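Local structure of Iron(III) ABC transporter, periplasmic iron-compound-binding protein (Vibrio cholerae, 3TEF) at residues I6-L15 against P101-A109; Y113-W121 against S265-M273. The protein probably binds iron-loaded catecholate siderophores in the periplasm and delivers them to an ABC transporter for iron uptake. One frame throughout, in Å; residues are numbered along the deposited sequence.

Interaction 1: I6-L15 against P101-A109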
loop_
_atom_site.group_PDB
_atom_site.type_symbol
_atom_site.label_atom_id
_atom_site.label_comp_id
_atom_site.label_asym_id
_atom_site.label_seq_id
_atom_site.Cartn_x
_atom_site.Cartn_y
_atom_site.Cartn_z
ATOM N N ILE A 6 14.766 -4.413 -15.169
ATOM C CA ILE A 6 14.072 -3.752 -14.083
ATOM C C ILE A 6 14.659 -4.162 -12.748
ATOM O O ILE A 6 14.748 -5.355 -12.446
ATOM C CB ILE A 6 12.584 -4.156 -14.069
ATOM C CG1 ILE A 6 11.924 -3.810 -15.406
ATOM C CG2 ILE A 6 11.870 -3.501 -12.896
ATOM C CD1 ILE A 6 11.975 -2.323 -15.741
ATOM N N GLU A 7 15.033 -3.169 -11.943
ATOM C CA GLU A 7 15.546 -3.413 -10.601
ATOM C C GLU A 7 14.429 -3.262 -9.574
ATOM O O GLU A 7 13.749 -2.231 -9.513
ATOM C CB GLU A 7 16.693 -2.447 -10.283
ATOM C CG GLU A 7 17.475 -2.823 -9.031
ATOM C CD GLU A 7 18.909 -2.320 -9.065
ATOM O OE1 GLU A 7 19.115 -1.090 -8.982
ATOM O OE2 GLU A 7 19.828 -3.161 -9.177
ATOM N N HIS A 8 14.227 -4.300 -8.769
ATOM C CA HIS A 8 13.162 -4.260 -7.784
ATOM C C HIS A 8 13.614 -4.932 -6.496
ATOM O O HIS A 8 14.797 -5.305 -6.351
ATOM C CB HIS A 8 11.910 -4.951 -8.340
ATOM C CG HIS A 8 12.143 -6.382 -8.701
ATOM N ND1 HIS A 8 12.493 -6.779 -9.973
ATOM C CD2 HIS A 8 12.122 -7.496 -7.942
ATOM C CE1 HIS A 8 12.670 -8.087 -9.984
ATOM N NE2 HIS A 8 12.451 -8.550 -8.769
ATOM N N ARG A 9 12.696 -5.079 -5.549
ATOM C CA ARG A 9 13.077 -5.586 -4.231
ATOM C C ARG A 9 13.750 -6.948 -4.295
ATOM O O ARG A 9 14.656 -7.240 -3.508
ATOM C CB ARG A 9 11.890 -5.651 -3.277
ATOM C CG ARG A 9 12.320 -6.050 -1.880
ATOM C CD ARG A 9 11.143 -6.430 -1.023
ATOM N NE ARG A 9 10.340 -5.273 -0.638
ATOM C CZ ARG A 9 9.338 -5.348 0.226
ATOM N NH1 ARG A 9 9.046 -6.523 0.782
ATOM N NH2 ARG A 9 8.645 -4.264 0.547
ATOM N N LEU A 10 13.317 -7.786 -5.231
ATOM C CA LEU A 10 13.834 -9.150 -5.294
ATOM C C LEU A 10 14.886 -9.318 -6.404
ATOM O O LEU A 10 15.069 -10.407 -6.946
ATOM C CB LEU A 10 12.682 -10.160 -5.457
ATOM C CG LEU A 10 11.781 -10.498 -4.251
ATOM C CD1 LEU A 10 12.072 -11.864 -3.651
ATOM C CD2 LEU A 10 11.764 -9.422 -3.152
ATOM N N GLY A 11 15.558 -8.228 -6.752
ATOM C CA GLY A 11 16.669 -8.303 -7.683
ATOM C C GLY A 11 16.404 -7.649 -9.020
ATOM O O GLY A 11 15.664 -6.666 -9.100
ATOM N N LYS A 12 17.019 -8.194 -10.067
ATOM C CA LYS A 12 16.914 -7.646 -11.410
ATOM C C LYS A 12 16.224 -8.639 -12.330
ATOM O O LYS A 12 16.502 -9.835 -12.285
ATOM C CB LYS A 12 18.307 -7.306 -11.962
ATOM C CG LYS A 12 19.004 -6.186 -11.203
ATOM C CD LYS A 12 20.446 -6.031 -11.664
ATOM C CE LYS A 12 21.239 -7.304 -11.430
ATOM N NZ LYS A 12 22.677 -7.102 -11.733
ATOM N N THR A 13 15.317 -8.128 -13.160
ATOM C CA THR A 13 14.612 -8.948 -14.126
ATOM C C THR A 13 14.723 -8.321 -15.507
ATOM O O THR A 13 14.448 -7.134 -15.678
ATOM C CB THR A 13 13.121 -9.058 -13.758
ATOM O OG1 THR A 13 13.005 -9.682 -12.469
ATOM C CG2 THR A 13 12.369 -9.870 -14.799
ATOM N N THR A 14 15.107 -9.125 -16.490
ATOM C CA THR A 14 15.178 -8.648 -17.865
ATOM C C THR A 14 14.078 -9.290 -18.704
ATOM O O THR A 14 13.851 -10.498 -18.635
ATOM C CB THR A 14 16.559 -8.939 -18.489
ATOM O OG1 THR A 14 17.572 -8.261 -17.732
ATOM C CG2 THR A 14 16.601 -8.462 -19.931
ATOM N N LEU A 15 13.374 -8.468 -19.475
ATOM C CA LEU A 15 12.340 -8.967 -20.368
ATOM C C LEU A 15 12.148 -8.014 -21.535
ATOM O O LEU A 15 12.486 -6.830 -21.457
ATOM C CB LEU A 15 11.008 -9.146 -19.626
ATOM C CG LEU A 15 10.320 -7.852 -19.206
ATOM C CD1 LEU A 15 8.808 -8.069 -19.046
ATOM C CD2 LEU A 15 10.946 -7.301 -17.934
ATOM N N PRO A 101 9.515 -14.065 -16.595
ATOM C CA PRO A 101 10.077 -12.899 -15.915
ATOM C C PRO A 101 9.073 -12.373 -14.904
ATOM O O PRO A 101 7.889 -12.167 -15.227
ATOM C CB PRO A 101 10.289 -11.903 -17.054
ATOM C CG PRO A 101 10.525 -12.788 -18.248
ATOM C CD PRO A 101 9.578 -13.935 -18.059
ATOM N N THR A 102 9.555 -12.161 -13.687
ATOM C CA THR A 102 8.713 -11.744 -12.572
ATOM C C THR A 102 9.300 -10.480 -11.945
ATOM O O THR A 102 10.519 -10.345 -11.803
ATOM C CB THR A 102 8.619 -12.874 -11.516
ATOM O OG1 THR A 102 8.033 -14.038 -12.120
ATOM C CG2 THR A 102 7.782 -12.445 -10.326
ATOM N N ILE A 103 8.438 -9.535 -11.602
ATOM C CA ILE A 103 8.881 -8.309 -10.959
ATOM C C ILE A 103 8.082 -8.110 -9.699
ATOM O O ILE A 103 6.864 -8.355 -9.682
ATOM C CB ILE A 103 8.662 -7.098 -11.877
ATOM C CG1 ILE A 103 9.618 -7.155 -13.068
ATOM C CG2 ILE A 103 8.818 -5.775 -11.112
ATOM C CD1 ILE A 103 9.253 -6.153 -14.166
ATOM N N VAL A 104 8.753 -7.655 -8.647
ATOM C CA VAL A 104 8.062 -7.299 -7.415
ATOM C C VAL A 104 7.716 -5.815 -7.415
ATOM O O VAL A 104 8.533 -4.970 -7.776
ATOM C CB VAL A 104 8.870 -7.661 -6.156
ATOM C CG1 VAL A 104 8.180 -7.108 -4.909
ATOM C CG2 VAL A 104 9.034 -9.160 -6.056
ATOM N N PHE A 105 6.477 -5.513 -7.039
ATOM C CA PHE A 105 5.950 -4.150 -7.050
ATOM C C PHE A 105 5.634 -3.809 -5.605
ATOM O O PHE A 105 4.694 -4.359 -5.015
ATOM C CB PHE A 105 4.677 -4.106 -7.936
ATOM C CG PHE A 105 4.063 -2.732 -8.089
ATOM C CD1 PHE A 105 4.464 -1.884 -9.120
ATOM C CD2 PHE A 105 3.050 -2.307 -7.229
ATOM C CE1 PHE A 105 3.901 -0.627 -9.278
ATOM C CE2 PHE A 105 2.484 -1.033 -7.379
ATOM C CZ PHE A 105 2.915 -0.200 -8.407
ATOM N N ALA A 106 6.443 -2.939 -5.004
ATOM C CA ALA A 106 6.334 -2.746 -3.566
ATOM C C ALA A 106 7.015 -1.475 -3.098
ATOM O O ALA A 106 7.949 -0.986 -3.741
ATOM C CB ALA A 106 6.948 -3.971 -2.828
ATOM N N ALA A 107 6.554 -0.967 -1.959
ATOM C CA ALA A 107 7.175 0.183 -1.298
ATOM C C ALA A 107 8.333 -0.280 -0.418
ATOM O O ALA A 107 8.344 -1.419 0.032
ATOM C CB ALA A 107 6.168 0.881 -0.448
ATOM N N GLU A 108 9.278 0.621 -0.153
ATOM C CA GLU A 108 10.401 0.325 0.752
ATOM C C GLU A 108 10.433 1.316 1.915
ATOM O O GLU A 108 10.468 2.526 1.706
ATOM C CB GLU A 108 11.726 0.368 -0.001
ATOM C CG GLU A 108 11.820 -0.605 -1.159
ATOM C CD GLU A 108 11.651 -2.036 -0.709
ATOM O OE1 GLU A 108 12.082 -2.353 0.420
ATOM O OE2 GLU A 108 11.063 -2.829 -1.469
ATOM N N ALA A 109 10.411 0.799 3.137
ATOM C CA ALA A 109 10.380 1.652 4.326
ATOM C C ALA A 109 11.644 2.491 4.484
ATOM O O ALA A 109 11.580 3.663 4.869
ATOM C CB ALA A 109 10.127 0.810 5.583
HETATM O O HOH W 1 10.110 -3.909 -5.584
#

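Interaction 2: Y113-W121 against S265-M273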
loop_
_atom_site.group_PDB
_atom_site.type_symbol
_atom_site.label_atom_id
_atom_site.label_comp_id
_atom_site.label_asym_id
_atom_site.label_seq_id
_atom_site.Cartn_x
_atom_site.Cartn_y
_atom_site.Cartn_z
ATOM N N TYR A 113 8.085 5.588 1.485
ATOM C CA TYR A 113 6.980 5.195 0.613
ATOM C C TYR A 113 6.967 5.904 -0.750
ATOM O O TYR A 113 6.906 5.253 -1.796
ATOM C CB TYR A 113 5.633 5.410 1.306
ATOM C CG TYR A 113 4.475 5.073 0.396
ATOM C CD1 TYR A 113 4.045 3.751 0.253
ATOM C CD2 TYR A 113 3.823 6.067 -0.336
ATOM C CE1 TYR A 113 3.000 3.429 -0.588
ATOM C CE2 TYR A 113 2.767 5.755 -1.184
ATOM C CZ TYR A 113 2.366 4.431 -1.302
ATOM O OH TYR A 113 1.345 4.087 -2.139
ATOM N N TRP A 114 7.011 7.231 -0.751
ATOM C CA TRP A 114 6.828 7.950 -2.016
ATOM C C TRP A 114 8.020 7.833 -2.974
ATOM O O TRP A 114 7.838 7.593 -4.171
ATOM C CB TRP A 114 6.391 9.410 -1.788
ATOM C CG TRP A 114 6.184 10.218 -3.055
ATOM C CD1 TRP A 114 6.686 11.470 -3.317
ATOM C CD2 TRP A 114 5.441 9.837 -4.226
ATOM N NE1 TRP A 114 6.306 11.880 -4.567
ATOM C CE2 TRP A 114 5.535 10.899 -5.150
ATOM C CE3 TRP A 114 4.700 8.699 -4.586
ATOM C CZ2 TRP A 114 4.918 10.871 -6.406
ATOM C CZ3 TRP A 114 4.090 8.662 -5.838
ATOM C CH2 TRP A 114 4.207 9.744 -6.736
ATOM N N GLU A 115 9.239 7.960 -2.455
ATOM C CA GLU A 115 10.410 7.784 -3.311
ATOM C C GLU A 115 10.414 6.388 -3.928
ATOM O O GLU A 115 10.667 6.237 -5.119
ATOM C CB GLU A 115 11.716 8.043 -2.550
ATOM C CG GLU A 115 11.825 9.436 -1.941
ATOM C CD GLU A 115 12.117 10.517 -2.965
ATOM O OE1 GLU A 115 12.003 10.235 -4.180
ATOM O OE2 GLU A 115 12.466 11.649 -2.553
ATOM N N SER A 116 10.107 5.369 -3.132
ATOM C CA SER A 116 10.109 4.012 -3.664
ATOM C C SER A 116 8.929 3.740 -4.592
ATOM O O SER A 116 9.083 3.063 -5.603
ATOM C CB SER A 116 10.211 2.950 -2.551
ATOM O OG SER A 116 9.077 2.969 -1.707
ATOM N N THR A 117 7.765 4.299 -4.272
ATOM C CA THR A 117 6.583 4.124 -5.109
ATOM C C THR A 117 6.784 4.741 -6.505
ATOM O O THR A 117 6.411 4.150 -7.513
ATOM C CB THR A 117 5.337 4.696 -4.409
ATOM O OG1 THR A 117 5.044 3.904 -3.250
ATOM C CG2 THR A 117 4.122 4.699 -5.355
ATOM N N GLN A 118 7.393 5.921 -6.559
ATOM C CA GLN A 118 7.778 6.520 -7.841
ATOM C C GLN A 118 8.571 5.573 -8.715
ATOM O O GLN A 118 8.332 5.475 -9.919
ATOM C CB GLN A 118 8.646 7.757 -7.617
ATOM C CG GLN A 118 7.886 8.948 -7.113
ATOM C CD GLN A 118 8.834 10.097 -6.821
ATOM O OE1 GLN A 118 9.579 10.538 -7.699
ATOM N NE2 GLN A 118 8.844 10.553 -5.576
ATOM N N GLN A 119 9.555 4.900 -8.119
ATOM C CA GLN A 119 10.340 3.944 -8.875
ATOM C C GLN A 119 9.492 2.773 -9.345
ATOM O O GLN A 119 9.721 2.261 -10.433
ATOM C CB GLN A 119 11.552 3.443 -8.078
ATOM C CG GLN A 119 12.532 2.650 -8.924
ATOM C CD GLN A 119 12.969 3.415 -10.162
ATOM O OE1 GLN A 119 13.434 4.553 -10.066
ATOM N NE2 GLN A 119 12.798 2.809 -11.330
ATOM N N GLN A 120 8.514 2.347 -8.537
ATOM C CA GLN A 120 7.674 1.229 -8.954
ATOM C C GLN A 120 6.862 1.636 -10.184
ATOM O O GLN A 120 6.712 0.841 -11.126
ATOM C CB GLN A 120 6.717 0.750 -7.840
ATOM C CG GLN A 120 7.364 0.473 -6.482
ATOM C CD GLN A 120 8.628 -0.385 -6.587
ATOM O OE1 GLN A 120 9.744 0.100 -6.374
ATOM N NE2 GLN A 120 8.454 -1.653 -6.902
ATOM N N TRP A 121 6.317 2.854 -10.175
ATOM C CA TRP A 121 5.572 3.312 -11.345
ATOM C C TRP A 121 6.512 3.488 -12.541
ATOM O O TRP A 121 6.173 3.121 -13.663
ATOM C CB TRP A 121 4.803 4.613 -11.070
ATOM C CG TRP A 121 3.800 4.549 -9.942
ATOM C CD1 TRP A 121 3.447 3.450 -9.195
ATOM C CD2 TRP A 121 3.035 5.645 -9.433
ATOM N NE1 TRP A 121 2.505 3.807 -8.255
ATOM C CE2 TRP A 121 2.241 5.154 -8.376
ATOM C CE3 TRP A 121 2.950 7.006 -9.767
ATOM C CZ2 TRP A 121 1.369 5.971 -7.652
ATOM C CZ3 TRP A 121 2.084 7.822 -9.044
ATOM C CH2 TRP A 121 1.310 7.305 -8.000
ATOM N N SER A 265 1.373 0.842 -2.920
ATOM C CA SER A 265 1.952 1.541 -4.059
ATOM C C SER A 265 1.020 1.650 -5.275
ATOM O O SER A 265 1.456 2.001 -6.368
ATOM C CB SER A 265 3.316 0.952 -4.446
ATOM O OG SER A 265 4.279 1.187 -3.420
ATOM N N GLY A 266 -0.272 1.388 -5.081
ATOM C CA GLY A 266 -1.207 1.566 -6.170
ATOM C C GLY A 266 -1.284 3.025 -6.578
ATOM O O GLY A 266 -0.956 3.917 -5.791
ATOM N N VAL A 267 -1.717 3.271 -7.809
ATOM C CA VAL A 267 -1.996 4.645 -8.243
ATOM C C VAL A 267 -3.219 5.231 -7.521
ATOM O O VAL A 267 -3.121 6.273 -6.855
ATOM C CB VAL A 267 -2.117 4.731 -9.777
ATOM C CG1 VAL A 267 -2.640 6.106 -10.223
ATOM C CG2 VAL A 267 -0.765 4.392 -10.430
ATOM N N LYS A 268 -4.356 4.549 -7.616
ATOM C CA LYS A 268 -5.564 5.008 -6.932
ATOM C C LYS A 268 -5.332 5.005 -5.429
ATOM O O LYS A 268 -5.802 5.889 -4.716
ATOM C CB LYS A 268 -6.765 4.119 -7.262
ATOM C CG LYS A 268 -7.062 3.986 -8.746
ATOM C CD LYS A 268 -7.274 5.326 -9.388
ATOM C CE LYS A 268 -7.779 5.176 -10.816
ATOM N NZ LYS A 268 -8.405 6.441 -11.302
ATOM N N ALA A 269 -4.576 4.015 -4.952
ATOM C CA ALA A 269 -4.284 3.918 -3.534
ATOM C C ALA A 269 -3.540 5.147 -3.047
ATOM O O ALA A 269 -3.884 5.728 -2.014
ATOM C CB ALA A 269 -3.467 2.639 -3.249
ATOM N N THR A 270 -2.534 5.558 -3.811
ATOM C CA THR A 270 -1.704 6.683 -3.420
ATOM C C THR A 270 -2.511 7.968 -3.483
ATOM O O THR A 270 -2.381 8.827 -2.622
ATOM C CB THR A 270 -0.439 6.774 -4.282
ATOM O OG1 THR A 270 0.325 5.576 -4.113
ATOM C CG2 THR A 270 0.396 7.971 -3.856
ATOM N N GLU A 271 -3.369 8.079 -4.486
ATOM C CA GLU A 271 -4.273 9.227 -4.553
ATOM C C GLU A 271 -5.213 9.294 -3.360
ATOM O O GLU A 271 -5.480 10.381 -2.826
ATOM C CB GLU A 271 -5.019 9.233 -5.879
ATOM C CG GLU A 271 -4.058 9.552 -7.005
ATOM C CD GLU A 271 -4.679 9.435 -8.367
ATOM O OE1 GLU A 271 -5.672 8.693 -8.517
ATOM O OE2 GLU A 271 -4.167 10.091 -9.293
ATOM N N GLN A 272 -5.680 8.131 -2.909
ATOM C CA GLN A 272 -6.491 8.061 -1.701
ATOM C C GLN A 272 -5.714 8.413 -0.430
ATOM O O GLN A 272 -6.252 9.068 0.465
ATOM C CB GLN A 272 -7.152 6.686 -1.559
ATOM C CG GLN A 272 -8.120 6.578 -0.390
ATOM C CD GLN A 272 -9.354 7.437 -0.579
ATOM O OE1 GLN A 272 -10.050 7.313 -1.585
ATOM N NE2 GLN A 272 -9.613 8.331 0.372
ATOM N N MET A 273 -4.462 7.956 -0.332
ATOM C CA MET A 273 -3.627 8.342 0.802
ATOM C C MET A 273 -3.527 9.860 0.889
ATOM O O MET A 273 -3.635 10.434 1.968
ATOM C CB MET A 273 -2.224 7.741 0.680
ATOM C CG MET A 273 -2.210 6.206 0.740
ATOM S SD MET A 273 -0.627 5.517 0.245
ATOM C CE MET A 273 0.441 6.229 1.504
HETATM O O HOH W 2 -0.157 2.218 -0.482
#

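Interaction 1: I6-L15 against P101-A109
His8 and Thr13 lie on an N-terminal beta hairpin and meet Thr102 to Val104, the edge strand of the parallel sheet. A type I turn from His8 to Gly11 closes the hairpin. The hairpin packs on the strand through its side chains. Thr13 OG1 donates to Thr102 O at 2.7 Å, tilted out of the carbonyl plane. The same carbonyl also accepts from Tyr93 OH. The His8 ring lies over the backbone: its CD2 is 3.4 Å from Val104 N, and the CA of Ile103 makes a CH-pi contact with this face. Gly11 O sits over the centre of the opposite face, so the ring is sandwiched between two pieces of backbone. At one side Ile6 CG1 touches Ile103 CD1 at 3.8 Å. Leu10 CG meets Val104 CG2 at 3.5 Å. A water joins Arg9 N to Val104 O.

Arg9 reaches beyond the turn toward Glu108. Its CG stands anti to the backbone N (chi1 -175°). From CB onward the chain runs past one carboxylate oxygen: Arg9 CB is 3.5 Å from Glu108 OE2, and CG and CD keep similar spacing. A bend at chi3 then sets Arg9 NE 2.7 Å from Glu108 OE2, in a nearly straight hydrogen bond (170°) to its syn lone pair, part of a salt bridge. CZ carries the flat group past the CB of Ala106, which lies over one face. The guanidinium and carboxylate planes stand 78° apart, so a single oxygen takes the bond. At the tip, Arg9 NH2 donates to Ala107 O at 2.9 Å, within the guanidinium plane.

Interaction 2: Y113-W121 against S265-M273
Tyr113 holds CG anti to its backbone N (chi1 177°), and Thr270 holds OG1 anti to its carbonyl carbon (chi1 -61°). These torsions bring Tyr113 OH and Thr270 OG1 to 2.7 Å, with OG1 at the ring edge. Thr270 is a knob among Tyr113, Trp114, Thr117 and Trp121 in a near-antiparallel helix pair. The segment axes come no closer than 12.1 Å, so large side chains and Ser265 span the gap. The Thr270 hydroxyl donates to Gly266 O, the N-cap residue of its own helix. Met273 CE lies over one face of the Tyr113 ring, 3.9 Å from its centroid, and the sulfur adds an oblique Met-aromatic contact. Over the other face, Thr117 OG1 accepts from Ser265 OG at 2.8 Å and donates to Tyr113 O.

Trp121 NE1 donates to Ser265 O at 2.8 Å, almost straight (175°) and in the ring plane. Val267 CG2 lies over one face at the six-membered ring; Thr117 CG2 lies over the opposite face of the indole, toward NE1, which probably limits rotation. The hydroxyls and indole N-H therefore give polar partners to the loop before helix 267-279, within a buried contact that also holds one water, beside Tyr113 OH and Ser265 N.

How the interactions relate
The two contacts come one after the other along the chain, with centres about 15 Å apart. Strand 102-104 leads through the loop at 105-109 into helix 113-128, so one run of chain serves both. The two contacts touch directly: Glu108 N probably donates to Ser116 OG, and Phe105 packs on Ser265. Interaction 1 covers the edge of the parallel sheet 42-43, 22-25, 82-85, 102-104. Interaction 2 lies nearer the chain centre, where the C-terminal helix 267-279 meets helix 113-128. Helix 131-154 packs beside them, consistent with the long lobe-bridging helix of this binding-protein class. Together they join the N-terminal hairpin and the start of the C-terminal helix to strand 102-104 and the segment that follows it.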